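Local coordinates for Low molecular weight protein-tyrosine-phosphatase YfkJ (Bacillus subtilis, PDB 4ETM) that removes phosphate from phosphotyrosine residues of proteins by hydrolysis and takes part in resistance to ethanol stress, at residues 94-97 with 101-104. Numbering follows the deposited sequence.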
ATOM      1  N   GLN A  94       5.516   0.059 -17.783  1.00 26.84           N
ATOM      2  CA  GLN A  94       6.367   0.998 -18.513  1.00 30.08           C
ATOM      3  C   GLN A  94       6.371   2.400 -17.893  1.00 22.71           C
ATOM      4  O   GLN A  94       7.353   3.132 -18.008  1.00 30.57           O
ATOM      5  CB  GLN A  94       5.978   1.051 -19.995  1.00 31.69           C
ATOM      6  CG  GLN A  94       6.989   1.773 -20.878  1.00 41.50           C
ATOM      7  CD  GLN A  94       8.380   1.166 -20.785  1.00 45.54           C
ATOM      8  OE1 GLN A  94       8.544  -0.056 -20.851  1.00 48.21           O
ATOM      9  NE2 GLN A  94       9.391   2.016 -20.618  1.00 43.28           N
ATOM     10  N   ASP A  95       5.278   2.768 -17.232  1.00 21.40           N
ATOM     11  CA  ASP A  95       5.207   4.040 -16.532  1.00 21.16           C
ATOM     12  C   ASP A  95       6.281   4.148 -15.446  1.00 21.31           C
ATOM     13  O   ASP A  95       6.779   5.237 -15.169  1.00 21.06           O
ATOM     14  CB  ASP A  95       3.828   4.232 -15.892  1.00 21.35           C
ATOM     15  CG  ASP A  95       2.739   4.545 -16.905  1.00 25.04           C
ATOM     16  OD1 ASP A  95       2.936   5.440 -17.754  1.00 26.70           O
ATOM     17  OD2 ASP A  95       1.670   3.907 -16.828  1.00 21.56           O
ATOM     18  N   LEU A  96       6.619   3.022 -14.825  1.00 22.33           N
ATOM     19  CA  LEU A  96       7.620   3.018 -13.764  1.00 22.03           C
ATOM     20  C   LEU A  96       8.960   3.536 -14.286  1.00 23.09           C
ATOM     21  O   LEU A  96       9.615   4.340 -13.634  1.00 28.04           O
ATOM     22  CB  LEU A  96       7.790   1.610 -13.180  1.00 21.55           C
ATOM     23  CG  LEU A  96       6.534   0.946 -12.617  1.00 31.13           C
ATOM     24  CD1 LEU A  96       6.824  -0.498 -12.254  1.00 34.37           C
ATOM     25  CD2 LEU A  96       6.021   1.698 -11.418  1.00 31.98           C
ATOM     26  N   ASP A  97       9.348   3.096 -15.471  1.00 25.23           N
ATOM     27  CA  ASP A  97      10.642   3.478 -16.021  1.00 29.15           C
ATOM     28  C   ASP A  97      10.586   4.853 -16.688  1.00 31.07           C
ATOM     29  O   ASP A  97      11.606   5.524 -16.815  1.00 35.04           O
ATOM     30  CB  ASP A  97      11.125   2.429 -17.023  1.00 32.50           C
ATOM     31  CG  ASP A  97      11.482   1.101 -16.364  1.00 39.17           C
ATOM     32  OD1 ASP A  97      11.828   1.093 -15.159  1.00 32.47           O
ATOM     33  OD2 ASP A  97      11.428   0.061 -17.057  1.00 48.99           O
ATOM     34  N   TYR A 101       9.384  10.832 -11.194  1.00 16.97           N
ATOM     35  CA  TYR A 101       8.707  10.755  -9.900  1.00 15.57           C
ATOM     36  C   TYR A 101       7.387  10.044 -10.081  1.00 16.98           C
ATOM     37  O   TYR A 101       6.632  10.361 -10.995  1.00 15.97           O
ATOM     38  CB  TYR A 101       8.402  12.152  -9.360  1.00 18.62           C
ATOM     39  CG  TYR A 101       9.622  12.935  -8.964  1.00 19.45           C
ATOM     40  CD1 TYR A 101      10.048  12.964  -7.646  1.00 19.07           C
ATOM     41  CD2 TYR A 101      10.329  13.659  -9.900  1.00 17.13           C
ATOM     42  CE1 TYR A 101      11.176  13.680  -7.273  1.00 23.26           C
ATOM     43  CE2 TYR A 101      11.457  14.380  -9.540  1.00 18.00           C
ATOM     44  CZ  TYR A 101      11.864  14.387  -8.222  1.00 22.07           C
ATOM     45  OH  TYR A 101      12.977  15.109  -7.849  1.00 24.70           O
ATOM     46  N   ILE A 102       7.096   9.084  -9.217  1.00 15.51           N
ATOM     47  CA  ILE A 102       5.753   8.544  -9.174  1.00 14.69           C
ATOM     48  C   ILE A 102       5.156   8.876  -7.817  1.00 13.33           C
ATOM     49  O   ILE A 102       5.687   8.463  -6.793  1.00 15.50           O
ATOM     50  CB  ILE A 102       5.747   7.041  -9.462  1.00 17.02           C
ATOM     51  CG1 ILE A 102       6.378   6.784 -10.844  1.00 21.23           C
ATOM     52  CG2 ILE A 102       4.327   6.501  -9.342  1.00 15.44           C
ATOM     53  CD1 ILE A 102       6.297   5.362 -11.320  1.00 20.67           C
ATOM     54  N   ILE A 103       4.054   9.622  -7.826  1.00 12.56           N
ATOM     55  CA  ILE A 103       3.498  10.210  -6.622  1.00 13.88           C
ATOM     56  C   ILE A 103       2.113   9.612  -6.369  1.00 14.51           C
ATOM     57  O   ILE A 103       1.145   9.956  -7.055  1.00 12.09           O
ATOM     58  CB  ILE A 103       3.391  11.750  -6.762  1.00 13.04           C
ATOM     59  CG1 ILE A 103       4.757  12.372  -7.078  1.00 15.56           C
ATOM     60  CG2 ILE A 103       2.843  12.353  -5.489  1.00 15.26           C
ATOM     61  CD1 ILE A 103       5.864  11.962  -6.130  1.00 22.78           C
ATOM     62  N   ALA A 104       2.041   8.698  -5.400  1.00 12.86           N
ATOM     63  CA  ALA A 104       0.793   7.993  -5.049  1.00 11.17           C
ATOM     64  C   ALA A 104      -0.030   8.767  -4.049  1.00 14.00           C
ATOM     65  O   ALA A 104       0.521   9.506  -3.250  1.00 13.17           O
ATOM     66  CB  ALA A 104       1.119   6.645  -4.482  1.00 12.29           C
TER
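Leu96 and Ile102 are the nearest pair across the contact where helix 93-98 runs through a short connection into strand 101-104, their CA atoms 7.4 Å apart and no backbone hydrogen bond joining the two segments. The contact packs a short helix on a strand of the Rossmann-like fold of low molecular weight phosphatases: the strand belongs to the four-stranded parallel sheet, between strands 19-25 and 125-127, and the short helix lies against one face of it. Ile102 suits its place because its beta branch is well accepted in an extended strand and its longer arm can span to the helix. With CG1 anti to the carbonyl carbon (chi1 -58°) and chi2 extended, that arm carries CD1 straight out to the helix, where it rests 3.6 Å from Leu96 CA. The carbonyl O of Asp95 lies 3.9 Å from Ile102 CD1, a van der Waals contact with the helix backbone itself. Leu96 starts out from the helix away from the strand, but its CD2 branch turns back toward Ile102. An unbranched CB fits leucine to the helix, and its forked end serves two neighbours, since the side chain also touches Ala117 of helix 107-117. Leu113 of that helix and Val24 of strand 19-25 also pack on the side chain of Ile102, with His124 touching it as well. Asp95, though buried, turns its carboxylate away from Ile102: OD2 accepts a hydrogen bond from the backbone N of Ser92, just ahead of the helix, and forms a salt bridge with Arg89, which probably balances its charge. Where the two apolar side chains meet, methyl touches methyl, Leu96 CD2 lying 3.7 Å from Ile102 CD1.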